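Side-chain contacts in tryptophane-5-halogenase (Microbispora sp. ATCC PTA-5024, PDB 5UAO), which probably uses its bound flavin to chlorinate a peptidyl tryptophan at the 5-position of the indole during biosynthesis of the lanthipeptide NAI-107: residues G37-Y42 with M176-L181; T44-K49 with R183-L188; V79-H84 with A365-V370. All coordinates share one frame; numbering follows the deposited sequence.

Contact 1 (G37-Y42 with M176-L181). With FAD (flavin-adenine dinucleotide), chain E.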
# COMPACT_ATOMS: atom_id res chain seq x y z
N GLY A 37 9.82 -31.80 0.51
CA GLY A 37 11.27 -31.50 0.50
C GLY A 37 11.84 -30.87 -0.76
O GLY A 37 12.96 -31.14 -1.15
N GLY A 38 11.08 -30.05 -1.44
CA GLY A 38 11.72 -29.27 -2.50
C GLY A 38 12.24 -27.98 -1.87
O GLY A 38 12.43 -27.90 -0.65
N THR A 39 12.44 -26.96 -2.67
CA THR A 39 12.96 -25.73 -2.10
C THR A 39 11.94 -25.11 -1.15
O THR A 39 12.31 -24.52 -0.15
CB THR A 39 13.35 -24.70 -3.19
OG1 THR A 39 12.20 -24.43 -3.98
CG2 THR A 39 14.43 -25.22 -4.11
N ALA A 40 10.62 -25.26 -1.40
CA ALA A 40 9.66 -24.68 -0.48
C ALA A 40 9.81 -25.30 0.92
O ALA A 40 9.80 -24.60 1.94
CB ALA A 40 8.22 -24.87 -1.02
N GLY A 41 9.94 -26.61 0.97
CA GLY A 41 9.94 -27.31 2.24
C GLY A 41 11.23 -26.98 3.02
O GLY A 41 11.18 -26.66 4.22
N TYR A 42 12.36 -26.99 2.33
CA TYR A 42 13.65 -26.75 3.02
C TYR A 42 13.78 -25.31 3.50
O TYR A 42 14.21 -25.08 4.65
CB TYR A 42 14.87 -27.25 2.22
CG TYR A 42 15.03 -28.80 2.42
CD1 TYR A 42 15.57 -29.31 3.57
CD2 TYR A 42 14.56 -29.71 1.49
CE1 TYR A 42 15.65 -30.66 3.80
CE2 TYR A 42 14.66 -31.07 1.69
CZ TYR A 42 15.22 -31.53 2.87
OH TYR A 42 15.37 -32.87 3.11
N MET A 176 20.85 -20.24 -9.68
CA MET A 176 21.27 -21.37 -8.82
C MET A 176 20.82 -22.71 -9.42
O MET A 176 19.61 -22.94 -9.62
CB MET A 176 20.69 -21.23 -7.41
CG MET A 176 21.02 -19.92 -6.73
SD MET A 176 20.01 -19.62 -5.27
CE MET A 176 18.41 -19.40 -6.02
N ASP A 177 21.79 -23.56 -9.71
CA ASP A 177 21.52 -24.93 -10.06
C ASP A 177 20.67 -25.59 -9.02
O ASP A 177 21.02 -25.63 -7.85
CB ASP A 177 22.84 -25.69 -10.20
CG ASP A 177 22.63 -27.12 -10.57
OD1 ASP A 177 22.49 -27.32 -11.79
OD2 ASP A 177 22.60 -28.03 -9.68
N ASN A 178 19.52 -26.09 -9.45
CA ASN A 178 18.57 -26.60 -8.53
C ASN A 178 19.00 -27.80 -7.73
O ASN A 178 18.71 -27.86 -6.54
CB ASN A 178 17.25 -26.95 -9.20
CG ASN A 178 16.17 -27.04 -8.20
OD1 ASN A 178 15.84 -26.01 -7.54
ND2 ASN A 178 15.68 -28.24 -7.96
N ALA A 179 19.66 -28.75 -8.38
CA ALA A 179 20.15 -29.91 -7.65
C ALA A 179 21.21 -29.50 -6.59
O ALA A 179 21.08 -29.93 -5.45
CB ALA A 179 20.64 -31.01 -8.60
N ARG A 180 22.14 -28.58 -6.90
CA ARG A 180 23.11 -28.16 -5.89
C ARG A 180 22.43 -27.41 -4.80
O ARG A 180 22.84 -27.55 -3.65
CB ARG A 180 24.26 -27.27 -6.40
CG ARG A 180 25.33 -27.99 -7.19
CD ARG A 180 26.55 -27.13 -7.46
NE ARG A 180 26.32 -26.09 -8.48
CZ ARG A 180 26.46 -26.26 -9.81
NH1 ARG A 180 26.77 -27.43 -10.34
NH2 ARG A 180 26.28 -25.24 -10.64
N LEU A 181 21.44 -26.57 -5.12
CA LEU A 181 20.78 -25.79 -4.08
C LEU A 181 20.08 -26.64 -3.07
O LEU A 181 20.18 -26.42 -1.82
CB LEU A 181 19.79 -24.76 -4.64
CG LEU A 181 19.00 -23.96 -3.61
CD1 LEU A 181 19.90 -23.06 -2.77
CD2 LEU A 181 17.91 -23.14 -4.29
PA FAD E . 8.08 -29.55 -5.38
O1A FAD E . 9.50 -29.18 -5.82
O2A FAD E . 7.04 -30.12 -6.36
O5B FAD E . 8.15 -30.47 -4.06
C5B FAD E . 7.09 -31.23 -3.54
C4B FAD E . 7.65 -32.10 -2.43
O4B FAD E . 6.46 -32.62 -1.84
C3B FAD E . 8.54 -33.30 -2.82
O3B FAD E . 9.71 -33.50 -1.89
C2B FAD E . 7.58 -34.49 -2.72
O2B FAD E . 8.22 -35.80 -2.44
C1B FAD E . 6.67 -34.02 -1.59
N9A FAD E . 5.39 -34.76 -1.57
C8A FAD E . 4.37 -34.66 -2.47
N7A FAD E . 3.36 -35.49 -2.10
C5A FAD E . 3.76 -36.14 -0.97
C6A FAD E . 3.19 -37.18 -0.13
N6A FAD E . 1.95 -37.68 -0.42
N1A FAD E . 3.89 -37.57 0.92
C2A FAD E . 5.10 -37.06 1.23
N3A FAD E . 5.69 -36.12 0.48
C4A FAD E . 5.06 -35.65 -0.61
N1 FAD E . 10.79 -20.25 -9.35
C2 FAD E . 11.77 -19.29 -9.31
O2 FAD E . 11.97 -18.61 -8.25
N3 FAD E . 12.57 -19.05 -10.39
C4 FAD E . 12.46 -19.72 -11.55
O4 FAD E . 13.24 -19.40 -12.50
C4X FAD E . 11.40 -20.78 -11.64
N5 FAD E . 11.14 -21.48 -12.78
C5X FAD E . 10.18 -22.44 -12.85
C6 FAD E . 9.98 -23.12 -14.04
C7 FAD E . 8.99 -24.07 -14.16
C7M FAD E . 8.75 -24.84 -15.42
C8 FAD E . 8.17 -24.42 -13.00
C8M FAD E . 7.10 -25.48 -13.14
C9 FAD E . 8.37 -23.74 -11.81
C9A FAD E . 9.33 -22.73 -11.66
N10 FAD E . 9.52 -22.01 -10.43
C10 FAD E . 10.55 -21.02 -10.43
C1' FAD E . 8.82 -22.26 -9.13
C2' FAD E . 9.92 -23.07 -8.29
O2' FAD E . 10.25 -24.12 -9.18
C3' FAD E . 9.80 -24.05 -7.07
O3' FAD E . 10.90 -24.98 -6.73
C4' FAD E . 8.92 -25.19 -7.47
O4' FAD E . 8.33 -24.96 -8.79
C5' FAD E . 8.01 -25.44 -6.27
O5' FAD E . 8.74 -26.01 -5.22
P FAD E . 7.82 -26.91 -4.20
O1P FAD E . 6.58 -26.18 -3.88
O2P FAD E . 8.81 -27.18 -3.08
O3P FAD E . 7.27 -28.21 -4.89
O HOH W 1 13.20 -24.18 -6.75
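T39 meets N178 and L181 of helix 178-191 with its methyl branch: CG2 sits 3.8 Å from N178 OD1 and 4.1 Å from L181 CD2. The other branch, OG1, serves the cofactor side, lying 3.1 Å from FAD O3'. With chi1 at 58°, OG1 occupies the space between the backbone N and the carbonyl carbon, while CG2 stands anti to the carbonyl carbon, and the two branches can address different neighbours. A water 3.0 Å from T39 OG1 also donates a weak hydrogen bond to N178 OD1, a tenuous solvent link between the helices at best. A glycine at T39 would probably leave a gap in front of L181 CD2 and the water without its hydroxyl partner.

The second shell fixes where these groups start. D177 caps the helix of N178 and L181, its OD2 accepting from R180 N at 2.9 Å through the anti lone pair, and E72 receives N178 N. On the cofactor side G37 N donates to FAD O3B at 2.9 Å. A40 N donates to FAD O2P at 3.1 Å. G38, with no side chain, brings its CA within 3.6 Å of FAD O2P. Glycine-rich turn, helix N-terminus and diphosphate together are consistent with the GxGxxG motif of a Rossmann-type dinucleotide site, here seen holding FAD.

Contact 2 (T44-K49 with R183-L188)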
# COMPACT_ATOMS: atom_id res chain seq x y z
N THR A 44 11.30 -23.36 4.30
CA THR A 44 10.42 -23.19 5.43
C THR A 44 11.01 -23.80 6.68
O THR A 44 10.99 -23.15 7.74
CB THR A 44 9.09 -23.92 5.20
OG1 THR A 44 8.50 -23.39 4.03
CG2 THR A 44 8.17 -23.72 6.35
N ALA A 45 11.54 -25.03 6.58
CA ALA A 45 12.10 -25.70 7.76
C ALA A 45 13.32 -24.92 8.34
O ALA A 45 13.44 -24.75 9.54
CB ALA A 45 12.50 -27.12 7.40
N LEU A 46 14.17 -24.39 7.45
CA LEU A 46 15.32 -23.60 7.89
C LEU A 46 14.90 -22.29 8.56
O LEU A 46 15.52 -21.89 9.53
CB LEU A 46 16.26 -23.33 6.71
CG LEU A 46 17.00 -24.56 6.28
CD1 LEU A 46 17.61 -24.35 4.91
CD2 LEU A 46 18.12 -24.84 7.26
N ALA A 47 13.85 -21.65 8.03
CA ALA A 47 13.33 -20.41 8.61
C ALA A 47 12.71 -20.64 9.99
O ALA A 47 12.98 -19.81 10.91
CB ALA A 47 12.32 -19.77 7.69
N LEU A 48 11.94 -21.75 10.16
CA LEU A 48 11.38 -22.07 11.43
C LEU A 48 12.44 -22.31 12.51
O LEU A 48 12.34 -21.81 13.62
CB LEU A 48 10.46 -23.28 11.38
CG LEU A 48 9.12 -23.02 10.70
CD1 LEU A 48 8.56 -24.39 10.25
CD2 LEU A 48 8.16 -22.31 11.62
N LYS A 49 13.40 -23.14 12.19
CA LYS A 49 14.47 -23.43 13.12
C LYS A 49 15.38 -22.19 13.39
O LYS A 49 15.86 -22.06 14.50
CB LYS A 49 15.26 -24.63 12.59
CG LYS A 49 15.97 -25.46 13.64
CD LYS A 49 14.99 -26.15 14.60
CE LYS A 49 15.76 -26.91 15.67
NZ LYS A 49 14.87 -27.17 16.82
N ARG A 183 20.58 -29.81 -2.38
CA ARG A 183 21.48 -30.66 -1.63
C ARG A 183 22.05 -29.81 -0.46
O ARG A 183 22.14 -30.26 0.65
CB ARG A 183 22.59 -31.21 -2.53
CG ARG A 183 23.63 -32.02 -1.79
CD ARG A 183 24.53 -32.76 -2.75
NE ARG A 183 25.87 -33.02 -2.20
CZ ARG A 183 26.20 -34.05 -1.42
NH1 ARG A 183 25.29 -34.97 -1.06
NH2 ARG A 183 27.46 -34.17 -1.00
N TYR A 184 22.42 -28.58 -0.77
CA TYR A 184 22.96 -27.70 0.24
C TYR A 184 21.99 -27.35 1.33
O TYR A 184 22.31 -27.43 2.51
CB TYR A 184 23.42 -26.41 -0.39
CG TYR A 184 23.99 -25.47 0.64
CD1 TYR A 184 25.15 -25.82 1.36
CD2 TYR A 184 23.46 -24.23 0.83
CE1 TYR A 184 25.71 -24.95 2.31
CE2 TYR A 184 24.03 -23.35 1.76
CZ TYR A 184 25.17 -23.71 2.48
OH TYR A 184 25.75 -22.82 3.40
N LEU A 185 20.78 -26.96 0.95
CA LEU A 185 19.76 -26.72 1.92
C LEU A 185 19.45 -27.98 2.76
O LEU A 185 19.20 -27.90 3.96
CB LEU A 185 18.47 -26.24 1.25
CG LEU A 185 18.51 -24.92 0.47
CD1 LEU A 185 17.18 -24.67 -0.22
CD2 LEU A 185 18.95 -23.78 1.36
N THR A 186 19.52 -29.13 2.13
CA THR A 186 19.25 -30.37 2.86
C THR A 186 20.32 -30.63 3.92
O THR A 186 20.04 -31.04 5.07
CB THR A 186 19.17 -31.53 1.87
OG1 THR A 186 18.08 -31.32 0.96
CG2 THR A 186 19.00 -32.91 2.61
N GLU A 187 21.54 -30.34 3.54
CA GLU A 187 22.67 -30.47 4.45
C GLU A 187 22.58 -29.49 5.59
O GLU A 187 22.84 -29.85 6.74
CB GLU A 187 24.02 -30.28 3.69
CG GLU A 187 25.27 -30.11 4.58
CD GLU A 187 26.27 -29.06 4.07
OE1 GLU A 187 27.10 -29.38 3.18
OE2 GLU A 187 26.25 -27.91 4.60
N LEU A 188 22.22 -28.24 5.29
CA LEU A 188 22.09 -27.22 6.30
C LEU A 188 21.02 -27.57 7.28
O LEU A 188 21.22 -27.43 8.44
CB LEU A 188 21.78 -25.83 5.73
CG LEU A 188 22.89 -24.86 5.45
CD1 LEU A 188 22.33 -23.49 5.06
CD2 LEU A 188 23.75 -24.71 6.69
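L46 reaches across to helix 178-191 as a single fork, one methyl for each of two leucines. Its CD1 touches L185 CD2 at 3.8 Å, and the same methyl lies 4.0 Å from L185 O. The other prong, CD2, comes to rest against the start of the L188 side chain, 4.1 Å from L188 CB, and beside the backbone, 4.0 Å from L188 C. The first torsion sets up this reach: CG stands anti to the carbonyl carbon at chi1 -72°, and the chain then extends with chi2 at 165°, spreading both methyls toward the partner helix. L46 and L188 side chains meet at roughly a right angle, whereas L46 and L185 are inclined less steeply. All three leucines are buried. Their side chains meet as apolar groups, with the methyls of L46 also resting on backbone carbonyl atoms of L185 and L188.

The opposite character appears on the outward sides of the helices. R183 is exposed, and E187 is only partly covered. T186, likewise partly exposed, points its CB away from 44-49. K49, also partly exposed, gives NZ to the backbone oxygens of P53 and L55 rather than to this interface.

Inside helix 178-191, L188 CG lies over one face of the Y184 ring, offset toward its rim. On another flank of helix 39-51, T44 and A47 pack against helix 358-372. Helix 39-51 follows strand 31-35 and helix 178-191 runs into strand 195-208, so this leucine contact pairs two helices connected to strands of the same mixed sheet.

Contact 3 (V79-H84 with A365-V370)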
# COMPACT_ATOMS: atom_id res chain seq x y z
N VAL A 79 18.48 -12.61 -2.24
CA VAL A 79 19.84 -12.55 -1.68
C VAL A 79 19.88 -12.21 -0.18
O VAL A 79 20.60 -12.90 0.61
CB VAL A 79 20.70 -11.54 -2.45
CG1 VAL A 79 22.10 -11.45 -1.85
CG2 VAL A 79 20.78 -11.97 -3.93
N MET A 80 19.11 -11.20 0.23
CA MET A 80 18.91 -10.91 1.63
C MET A 80 18.23 -11.96 2.44
O MET A 80 18.62 -12.24 3.60
CB MET A 80 18.23 -9.56 1.79
CG MET A 80 19.09 -8.40 1.36
SD MET A 80 18.33 -6.82 1.77
CE MET A 80 17.08 -6.79 0.51
N PHE A 81 17.17 -12.53 1.90
CA PHE A 81 16.52 -13.65 2.56
C PHE A 81 17.46 -14.80 2.88
O PHE A 81 17.56 -15.27 4.03
CB PHE A 81 15.32 -14.12 1.70
CG PHE A 81 14.51 -15.19 2.34
CD1 PHE A 81 13.48 -14.89 3.18
CD2 PHE A 81 14.75 -16.50 2.04
CE1 PHE A 81 12.75 -15.91 3.81
CE2 PHE A 81 14.05 -17.51 2.64
CZ PHE A 81 13.03 -17.22 3.51
N LEU A 82 18.23 -15.23 1.89
CA LEU A 82 19.12 -16.33 2.11
C LEU A 82 20.13 -15.99 3.20
O LEU A 82 20.34 -16.78 4.14
CB LEU A 82 19.84 -16.78 0.82
CG LEU A 82 18.92 -17.39 -0.28
CD1 LEU A 82 19.65 -17.42 -1.61
CD2 LEU A 82 18.39 -18.77 0.11
N HIS A 83 20.81 -14.86 3.05
CA HIS A 83 21.92 -14.61 3.89
C HIS A 83 21.52 -14.02 5.28
O HIS A 83 22.16 -14.37 6.30
CB HIS A 83 22.99 -13.80 3.20
CG HIS A 83 23.53 -14.44 1.95
ND1 HIS A 83 24.04 -15.73 1.92
CD2 HIS A 83 23.57 -13.99 0.67
CE1 HIS A 83 24.38 -16.03 0.67
NE2 HIS A 83 24.14 -14.98 -0.10
N HIS A 84 20.56 -13.12 5.32
CA HIS A 84 20.19 -12.44 6.53
C HIS A 84 19.14 -13.27 7.27
O HIS A 84 19.37 -13.66 8.40
CB HIS A 84 19.70 -11.03 6.31
CG HIS A 84 20.78 -10.05 5.98
ND1 HIS A 84 21.83 -9.80 6.83
CD2 HIS A 84 20.97 -9.27 4.89
CE1 HIS A 84 22.63 -8.89 6.28
NE2 HIS A 84 22.13 -8.54 5.11
N ALA A 365 5.77 -16.03 1.81
CA ALA A 365 4.92 -16.94 2.59
C ALA A 365 5.62 -17.44 3.86
O ALA A 365 5.01 -17.49 4.94
CB ALA A 365 4.49 -18.14 1.72
N VAL A 366 6.90 -17.76 3.74
CA VAL A 366 7.71 -18.16 4.92
C VAL A 366 7.77 -17.07 5.98
O VAL A 366 7.63 -17.35 7.19
CB VAL A 366 9.10 -18.61 4.50
CG1 VAL A 366 10.03 -18.87 5.67
CG2 VAL A 366 8.99 -19.93 3.71
N GLN A 367 7.97 -15.83 5.56
CA GLN A 367 8.05 -14.74 6.56
C GLN A 367 6.76 -14.54 7.24
O GLN A 367 6.69 -14.24 8.41
CB GLN A 367 8.54 -13.41 5.95
CG GLN A 367 9.97 -13.45 5.69
CD GLN A 367 10.45 -12.14 5.13
OE1 GLN A 367 10.62 -11.99 3.90
NE2 GLN A 367 10.58 -11.18 6.00
N ILE A 368 5.68 -14.68 6.48
CA ILE A 368 4.34 -14.62 7.04
C ILE A 368 4.12 -15.70 8.11
O ILE A 368 3.71 -15.41 9.26
CB ILE A 368 3.28 -14.73 5.92
CG1 ILE A 368 3.29 -13.45 5.06
CG2 ILE A 368 1.87 -14.96 6.43
CD1 ILE A 368 2.38 -13.55 3.87
N LEU A 369 4.44 -16.93 7.76
CA LEU A 369 4.27 -18.04 8.69
C LEU A 369 5.12 -17.85 9.92
O LEU A 369 4.67 -18.02 11.06
CB LEU A 369 4.69 -19.33 8.00
CG LEU A 369 4.76 -20.60 8.92
CD1 LEU A 369 3.37 -20.94 9.43
CD2 LEU A 369 5.38 -21.75 8.18
N VAL A 370 6.37 -17.48 9.71
CA VAL A 370 7.33 -17.43 10.83
C VAL A 370 7.00 -16.32 11.81
O VAL A 370 7.12 -16.51 13.06
CB VAL A 370 8.76 -17.38 10.36
CG1 VAL A 370 9.75 -17.23 11.53
CG2 VAL A 370 9.05 -18.70 9.64
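The F81 ring meets V366 at its edge: V366 CG1 lies near the ring plane, 4.0 Å from F81 CZ. The other flat group is the Q367 amide, turned 44° from the ring and neither stacked on it nor perpendicular to it. Q367 OE1 approaches obliquely, 4.1 Å from F81 CD1, while the aliphatic part of the same side chain passes F81 CE1, with Q367 CG 4.2 Å away. A second ring, that of Y85, also meets F81, the two planes about 20° apart, and L86 touches F81 from the following loop.

The first torsion of F81 explains its reach. CG stands anti to the backbone N (chi1 -175°), which sends the ring out from helix 76-85 toward helix 358-372. Q367 is extended beyond CG and runs past the ring in the opposite direction, so the two side chains lie alongside one another, whereas V366 meets F81 at about a right angle.

Two outside partners complete the surroundings of Q367. Its OE1 accepts a hydrogen bond from Y77 OH, earlier in helix 76-85, and its side chain packs on F447 of the second subunit, which also touches I368; the contact therefore borders the dimer interface.

Chemically, the two segments hold together by van der Waals packing of hydrocarbon and ring edge, with one buried amide oxygen beside them. Because that oxygen is bonded to Y77, its place near F81 need not cost an unsatisfied polar group, and the bond probably restricts rotation of the amide about its last torsion.

From the N terminus, helix 39-51 supplies the first half of contact 1 and then of contact 2, each closing a loop of 133 residues onto helix 178-191. Their segments alternate along the chain instead of nesting, and Y42 of contact 1 packs on L185 and T186 of contact 2. Contact 3 starts later, at helix 76-85, and spans 280 residues to helix 358-372, crossing both earlier closures. It meets contact 2 where V366 and V370 pack on A47, and contact 1 more slightly through M176 and L82. Together the three join four helices, with helix 39-51 between helices 178-191 and 358-372 beside the flavin.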